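Local structure of proline dehydrogenase (Deinococcus radiodurans, 4H6Q) at residues E43-A48 and V279-G284; D79-L84 and P95-K100; A125-K128 and F133-L136. The protein catalyses the FAD-dependent oxidation of L-proline to delta-1-pyrroline-5-carboxylate with a quinone as electron acceptor, the first step of proline degradation to glutamate. All blocks are in the same frame, centred on the assembly; numbering follows the deposited sequence.

Contact 1 (E43-A48 and V279-G284); sequences ESAIQA and VYLPYG. With TFB (tetrahydrofuran-2-carboxylic acid), chain D.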
# COMPACT_ATOMS: atom_id res chain seq x y z
N GLU A 43 -3.76 15.19 -11.51
CA GLU A 43 -5.11 15.75 -11.45
C GLU A 43 -6.20 14.67 -11.39
O GLU A 43 -7.14 14.77 -10.60
CB GLU A 43 -5.35 16.72 -12.61
N SER A 44 -6.03 13.61 -12.19
CA SER A 44 -7.02 12.56 -12.20
C SER A 44 -7.01 11.82 -10.87
O SER A 44 -8.06 11.39 -10.39
CB SER A 44 -6.81 11.57 -13.38
OG SER A 44 -5.60 10.81 -13.28
N ALA A 45 -5.83 11.68 -10.24
CA ALA A 45 -5.76 10.99 -8.97
C ALA A 45 -6.43 11.84 -7.85
O ALA A 45 -7.15 11.31 -7.00
CB ALA A 45 -4.28 10.70 -8.62
N ILE A 46 -6.16 13.14 -7.84
CA ILE A 46 -6.73 14.02 -6.83
C ILE A 46 -8.26 14.03 -6.96
O ILE A 46 -9.01 13.94 -5.96
CB ILE A 46 -6.18 15.46 -6.98
CG1 ILE A 46 -4.66 15.50 -6.72
CG2 ILE A 46 -6.97 16.48 -6.12
CD1 ILE A 46 -4.25 14.94 -5.38
N GLN A 47 -8.77 14.11 -8.19
CA GLN A 47 -10.22 14.06 -8.41
C GLN A 47 -10.82 12.74 -7.90
O GLN A 47 -11.92 12.73 -7.29
CB GLN A 47 -10.56 14.26 -9.89
CG GLN A 47 -10.36 15.71 -10.35
CD GLN A 47 -10.34 15.89 -11.86
OE1 GLN A 47 -10.30 14.91 -12.61
NE2 GLN A 47 -10.34 17.15 -12.32
N ALA A 48 -10.11 11.62 -8.09
CA ALA A 48 -10.62 10.35 -7.62
C ALA A 48 -10.63 10.31 -6.11
O ALA A 48 -11.56 9.76 -5.51
CB ALA A 48 -9.80 9.18 -8.21
N VAL A 279 -8.87 3.54 0.44
CA VAL A 279 -8.70 2.87 -0.83
C VAL A 279 -7.37 3.21 -1.45
O VAL A 279 -6.97 4.39 -1.53
CB VAL A 279 -9.87 3.24 -1.79
CG1 VAL A 279 -9.57 2.88 -3.25
CG2 VAL A 279 -11.14 2.54 -1.32
N TYR A 280 -6.65 2.16 -1.91
CA TYR A 280 -5.38 2.30 -2.61
C TYR A 280 -5.68 2.81 -4.01
O TYR A 280 -6.38 2.13 -4.79
CB TYR A 280 -4.68 0.92 -2.60
CG TYR A 280 -3.23 0.92 -3.01
CD1 TYR A 280 -2.20 0.74 -2.06
CD2 TYR A 280 -2.84 1.02 -4.38
CE1 TYR A 280 -0.87 0.73 -2.41
CE2 TYR A 280 -1.49 1.03 -4.75
CZ TYR A 280 -0.52 0.89 -3.75
OH TYR A 280 0.77 0.90 -4.18
N LEU A 281 -5.15 3.99 -4.32
CA LEU A 281 -5.58 4.80 -5.47
C LEU A 281 -4.38 5.06 -6.36
O LEU A 281 -3.60 5.96 -6.16
CB LEU A 281 -6.21 6.11 -5.00
CG LEU A 281 -7.04 6.89 -6.01
CD1 LEU A 281 -6.25 7.54 -7.14
CD2 LEU A 281 -8.18 6.06 -6.49
N PRO A 282 -4.17 4.18 -7.38
CA PRO A 282 -2.97 4.29 -8.23
C PRO A 282 -3.22 5.12 -9.47
O PRO A 282 -4.36 5.18 -9.98
CB PRO A 282 -2.71 2.83 -8.59
CG PRO A 282 -4.08 2.21 -8.63
CD PRO A 282 -4.99 2.99 -7.71
N TYR A 283 -2.18 5.78 -9.97
CA TYR A 283 -2.32 6.55 -11.18
C TYR A 283 -0.94 6.59 -11.87
O TYR A 283 0.09 6.27 -11.28
CB TYR A 283 -2.80 7.99 -10.89
CG TYR A 283 -1.68 8.83 -10.29
CD1 TYR A 283 -0.91 9.73 -11.07
CD2 TYR A 283 -1.34 8.68 -8.91
CE1 TYR A 283 0.16 10.42 -10.52
CE2 TYR A 283 -0.27 9.39 -8.35
CZ TYR A 283 0.49 10.24 -9.16
OH TYR A 283 1.54 10.89 -8.61
N GLY A 284 -0.94 6.99 -13.14
CA GLY A 284 0.28 7.26 -13.85
C GLY A 284 0.30 6.57 -15.20
O GLY A 284 -0.56 5.76 -15.55
OA TFB D . 0.98 -3.63 -3.93
CA TFB D . 0.08 -4.38 -4.74
C TFB D . 0.47 -4.30 -6.20
OB TFB D . -0.05 -5.10 -7.02
CB TFB D . -1.26 -3.79 -4.55
CG TFB D . -0.97 -2.43 -4.11
CD TFB D . 0.38 -2.41 -3.52
OXT TFB D . 1.31 -3.43 -6.63
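Leu281 and Tyr283 project from one side of the strand onto the small methyl groups of Ala45 and Ala48, which lie one turn apart on the facing helix. The two branches of Leu281 straddle these methyls. CD1 is 4.0 Å from Ala45 CB and also close to Ala48 CB, and CD2 lies 3.9 Å from Ala48 CB. Tyr283 also packs on Ala45: its CD2 lies 3.6 Å from Ala45 CB, which approaches the ring obliquely and also contacts CG and CB. With CG placed between the backbone N and the carbonyl carbon (chi1 74°), the root of the ring rests on that methyl. The small alanine side chains are consistent with the close approach of the segment axes, 8.5 Å, which run nearly antiparallel at 159°.

Tyr280 is directed to the other side of the strand, into the barrel. Its ring presents one face to the bound tetrahydrofuran-2-carboxylic acid, whose CG sits above the rim, 3.4 Å from Tyr280 CZ, while the hydroxyl is hydrogen-bonded to Asp137. Tyr280 is probably critical for catalysis, as in related enzymes, and it also touches the FAD. With a leucine in its place, Asp137 would lose its phenolic partner and the ligand ring would probably be held less firmly, lacking the flat surface it rests on.

Helix 42-54 thus covers the outside of strand 277-283 and of its neighbour, strand 58-63, where Ala45 also touches Leu61. The Tyr283 ring reaches on to Leu84 of helix 71-90, between the two helices.

Contact 2 (D79-L84 and P95-K100); sequences DDVIKL and PYVSIK. With TFB (tetrahydrofuran-2-carboxylic acid), chain D.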
# COMPACT_ATOMS: atom_id res chain seq x y z
N ASP A 79 11.03 12.46 -7.19
CA ASP A 79 10.63 13.85 -7.35
C ASP A 79 9.16 13.96 -7.79
O ASP A 79 8.44 14.87 -7.34
CB ASP A 79 11.55 14.54 -8.36
CG ASP A 79 12.96 14.72 -7.86
OD1 ASP A 79 13.16 14.76 -6.63
OD2 ASP A 79 13.85 14.90 -8.72
N ASP A 80 8.70 13.04 -8.62
CA ASP A 80 7.31 12.98 -9.00
C ASP A 80 6.37 12.60 -7.87
O ASP A 80 5.25 13.12 -7.79
CB ASP A 80 7.14 12.04 -10.19
CG ASP A 80 7.74 12.59 -11.47
OD1 ASP A 80 7.93 13.82 -11.58
OD2 ASP A 80 7.95 11.79 -12.41
N VAL A 81 6.84 11.77 -6.95
CA VAL A 81 6.06 11.50 -5.72
C VAL A 81 5.97 12.76 -4.84
O VAL A 81 4.89 13.05 -4.30
CB VAL A 81 6.66 10.31 -4.93
CG1 VAL A 81 5.91 10.11 -3.62
CG2 VAL A 81 6.62 9.02 -5.77
N ILE A 82 7.07 13.52 -4.75
CA ILE A 82 7.02 14.80 -4.03
C ILE A 82 6.04 15.75 -4.70
O ILE A 82 5.28 16.45 -4.00
CB ILE A 82 8.42 15.36 -3.83
CG1 ILE A 82 9.13 14.46 -2.81
CG2 ILE A 82 8.42 16.82 -3.35
CD1 ILE A 82 10.68 14.57 -2.71
N LYS A 83 6.01 15.82 -6.04
CA LYS A 83 5.04 16.69 -6.74
C LYS A 83 3.62 16.25 -6.38
O LYS A 83 2.71 17.09 -6.19
CB LYS A 83 5.23 16.62 -8.26
CG LYS A 83 6.47 17.31 -8.73
CD LYS A 83 6.59 17.19 -10.25
CE LYS A 83 7.95 17.69 -10.76
NZ LYS A 83 8.96 17.75 -9.63
N LEU A 84 3.38 14.96 -6.28
CA LEU A 84 2.07 14.45 -5.88
C LEU A 84 1.71 14.91 -4.48
O LEU A 84 0.58 15.35 -4.23
CB LEU A 84 2.12 12.92 -5.94
CG LEU A 84 0.95 12.19 -5.30
CD1 LEU A 84 -0.34 12.44 -6.07
CD2 LEU A 84 1.29 10.70 -5.16
N PRO A 95 -1.64 14.22 2.88
CA PRO A 95 -0.91 13.23 2.07
C PRO A 95 -0.82 11.87 2.77
O PRO A 95 -0.44 11.72 3.98
CB PRO A 95 0.46 13.89 1.86
CG PRO A 95 0.29 15.32 2.22
CD PRO A 95 -0.80 15.38 3.23
N TYR A 96 -1.34 10.88 2.09
CA TYR A 96 -1.15 9.48 2.50
C TYR A 96 -0.78 8.79 1.20
O TYR A 96 -1.61 8.73 0.29
CB TYR A 96 -2.44 8.92 3.09
CG TYR A 96 -2.31 7.56 3.72
CD1 TYR A 96 -2.57 7.41 5.09
CD2 TYR A 96 -1.94 6.42 2.98
CE1 TYR A 96 -2.53 6.14 5.71
CE2 TYR A 96 -1.82 5.15 3.60
CZ TYR A 96 -2.15 5.03 4.95
OH TYR A 96 -2.11 3.76 5.52
N VAL A 97 0.47 8.33 1.10
CA VAL A 97 1.03 7.84 -0.16
C VAL A 97 1.76 6.53 0.11
O VAL A 97 2.51 6.42 1.11
CB VAL A 97 2.00 8.90 -0.79
CG1 VAL A 97 2.71 8.36 -2.00
CG2 VAL A 97 1.27 10.20 -1.11
N SER A 98 1.60 5.57 -0.82
CA SER A 98 2.35 4.32 -0.81
C SER A 98 3.38 4.34 -1.88
O SER A 98 3.08 4.68 -3.03
CB SER A 98 1.39 3.12 -0.98
OG SER A 98 0.50 2.99 0.15
N ILE A 99 4.60 3.96 -1.49
CA ILE A 99 5.71 3.84 -2.45
C ILE A 99 6.27 2.44 -2.42
O ILE A 99 6.29 1.76 -1.38
CB ILE A 99 6.84 4.88 -2.19
CG1 ILE A 99 7.54 4.66 -0.83
CG2 ILE A 99 6.25 6.32 -2.29
CD1 ILE A 99 8.73 5.61 -0.59
N LYS A 100 6.77 2.01 -3.59
CA LYS A 100 7.59 0.80 -3.72
C LYS A 100 9.04 1.24 -3.71
O LYS A 100 9.46 2.07 -4.54
CB LYS A 100 7.28 0.10 -5.06
CG LYS A 100 5.96 -0.68 -4.96
CD LYS A 100 5.54 -1.22 -6.31
CE LYS A 100 4.31 -2.12 -6.18
NZ LYS A 100 3.11 -1.47 -5.59
OA TFB D . 0.98 -3.63 -3.93
CA TFB D . 0.08 -4.38 -4.74
C TFB D . 0.47 -4.30 -6.20
OB TFB D . -0.05 -5.10 -7.02
CB TFB D . -1.26 -3.79 -4.55
CG TFB D . -0.97 -2.43 -4.11
CD TFB D . 0.38 -2.41 -3.52
OXT TFB D . 1.31 -3.43 -6.63
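A single methyl group, CG1 of Val81, bridges two residues of the strand, lying 4.0 Å from both Val97 CG1 and Ile99 CG2. The two meetings differ in kind. Val81 and Val97 run alongside each other in opposite senses, whereas the side chain of Ile99 lies roughly perpendicular to that of Val81. Ile99 is turned so that CG1 lies between its backbone N and carbonyl carbon (chi1 65°), which leaves the CG2 branch, beside the backbone N, to meet the valine. One turn further along the helix, Leu84 and Val97 meet end to end, with Leu84 CD2 4.1 Å from Val97 CG2. Four branched side chains make up the contact between helix and strand, whose axes stay 10.3 Å apart and run close to antiparallel, and no hydrogen bond crosses it.

The other side of the strand is polar. The hydroxyl of Ser98 is hydrogen-bonded to Asn60 and Arg189. Next in the chain after Ile99, Lys100 extends to the substrate analogue. Its side chain is straight as far as CE and then bends (chi4 58°), which lets NZ donate a hydrogen bond to OXT of the ligand's carboxylate (2.9 Å); a weak hydrogen bond also runs from NZ to the ring oxygen OA at 3.5 Å. The same ammonium forms a salt bridge with Asp137, which would help to fix its position, and Arg293 and Arg294 also bind the ligand.

Strand 58-63, helix 71-90 and strand 96-99 form a beta-alpha-beta crossover. Backbone hydrogen bonds between Leu61 and both Tyr96 and Ser98 join its two parallel strands, as expected in a TIM barrel, where the ligand site lies at the C-terminal ends of the strands.

Contact 3 (A125-K128 and F133-L136); sequences AKAK and FICL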
# COMPACT_ATOMS: atom_id res chain seq x y z
N ALA A 125 9.91 13.15 4.64
CA ALA A 125 10.05 14.49 5.23
C ALA A 125 8.97 15.42 4.67
O ALA A 125 8.39 16.21 5.42
CB ALA A 125 11.45 15.03 4.95
N LYS A 126 8.71 15.37 3.37
CA LYS A 126 7.72 16.24 2.74
C LYS A 126 6.31 15.87 3.22
O LYS A 126 5.52 16.78 3.60
CB LYS A 126 7.84 16.21 1.20
CG LYS A 126 6.92 17.17 0.48
CD LYS A 126 7.04 18.61 0.90
CE LYS A 126 8.36 19.20 0.47
NZ LYS A 126 8.26 20.66 0.57
N ALA A 127 5.97 14.59 3.22
CA ALA A 127 4.64 14.18 3.70
C ALA A 127 4.49 14.61 5.17
O ALA A 127 3.44 15.16 5.53
CB ALA A 127 4.43 12.68 3.55
N LYS A 128 5.52 14.41 6.00
CA LYS A 128 5.42 14.77 7.42
C LYS A 128 5.25 16.27 7.64
O LYS A 128 4.54 16.71 8.55
CB LYS A 128 6.67 14.30 8.16
CG LYS A 128 6.69 14.64 9.66
CD LYS A 128 7.81 13.97 10.41
CE LYS A 128 7.82 14.44 11.85
NZ LYS A 128 8.88 13.70 12.62
N PHE A 133 1.60 10.81 5.75
CA PHE A 133 2.00 9.45 6.05
C PHE A 133 2.48 8.75 4.78
O PHE A 133 1.82 8.91 3.71
CB PHE A 133 0.80 8.68 6.64
CG PHE A 133 1.10 7.26 7.04
CD1 PHE A 133 1.60 6.97 8.31
CD2 PHE A 133 0.86 6.22 6.15
CE1 PHE A 133 1.84 5.63 8.68
CE2 PHE A 133 1.10 4.91 6.51
CZ PHE A 133 1.59 4.61 7.77
N ILE A 134 3.54 7.94 4.90
CA ILE A 134 4.02 7.14 3.77
C ILE A 134 4.01 5.69 4.17
O ILE A 134 4.55 5.34 5.23
CB ILE A 134 5.48 7.52 3.42
CG1 ILE A 134 5.62 9.01 3.01
CG2 ILE A 134 6.05 6.61 2.33
CD1 ILE A 134 4.70 9.43 1.80
N CYS A 135 3.44 4.84 3.30
CA CYS A 135 3.58 3.40 3.46
C CYS A 135 4.65 2.86 2.50
O CYS A 135 4.61 3.18 1.30
CB CYS A 135 2.25 2.67 3.21
SG CYS A 135 2.42 0.86 3.39
N LEU A 136 5.58 2.06 3.03
CA LEU A 136 6.54 1.29 2.21
C LEU A 136 5.85 -0.02 1.84
O LEU A 136 5.72 -0.94 2.68
CB LEU A 136 7.82 1.01 2.99
CG LEU A 136 8.41 2.27 3.68
CD1 LEU A 136 9.61 1.88 4.52
CD2 LEU A 136 8.79 3.37 2.66
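Ala127 and Phe133 bring the two backbones together, with their CA atoms 5.9 Å apart where the end of helix 115-129 turns back into strand 133-136. Only the first two strand residues take part, because from Cys135 onward the chain draws away from the helix. The helix approaches with a methyl group: Ala127 CB stands 4.0 Å from the backbone N of Phe133. That nitrogen belongs to the sheet, being joined by a backbone hydrogen bond to Pro95, just before strand 96-99, while Ile134 is bonded to His162 and Gly164 on the other side.

The side-chain contact is made by Ile134. Ile134 does not start out toward the helix, but CG1 lies beside the backbone N and anti to the carbonyl carbon (chi1 -61°), and the chain bends again at CG1 (chi2 -56°). The terminal methyl is thereby carried up to the alanine, Ile134 CD1 to Ala127 CB being 3.7 Å, with CG1 just behind at 3.9 Å from the same CB. Ile134 also touches Val97 and Ile99, so it packs against the neighbouring strand as well as the helix. Phe133 directs its side chain away from the helix, and its ring meets that of Tyr96 with the planes inclined at about 35°.

The flanking lysines bind other partners: Lys126 forms a salt bridge with Glu86 of helix 71-90, and Lys128 is hydrogen-bonded to the carbonyl O of Phe158. The contact itself is buried and apolar, without a hydrogen bond across it, so its closeness rests on van der Waals fit between one small methyl and a folded isoleucine end, while the Phe133 and Ile134 backbones are hydrogen-bonded to neighbouring segments.

All three contacts are buried, apolar helix-to-strand seams on the outside of one parallel barrel, and none is a surface contact. Contacts 1 and 2 touch: Tyr283 OH lies 3.4 Å from Leu84 CB, and on the inner side Tyr280 and Lys100 both meet the same ligand, so these two join the hydrophobic shell to a polar active site. Contact 3 reaches no ligand of the active site. It adjoins contact 2 through paired strands, with a probable hydrogen bond between Cys135 N and Val97 O (2.9 Å), but its centre is about 17 Å from that of contact 1. The closer axes of contact 1 are consistent with its alanine methyls, where contact 2 has branched residues; contact 3 again uses an alanine.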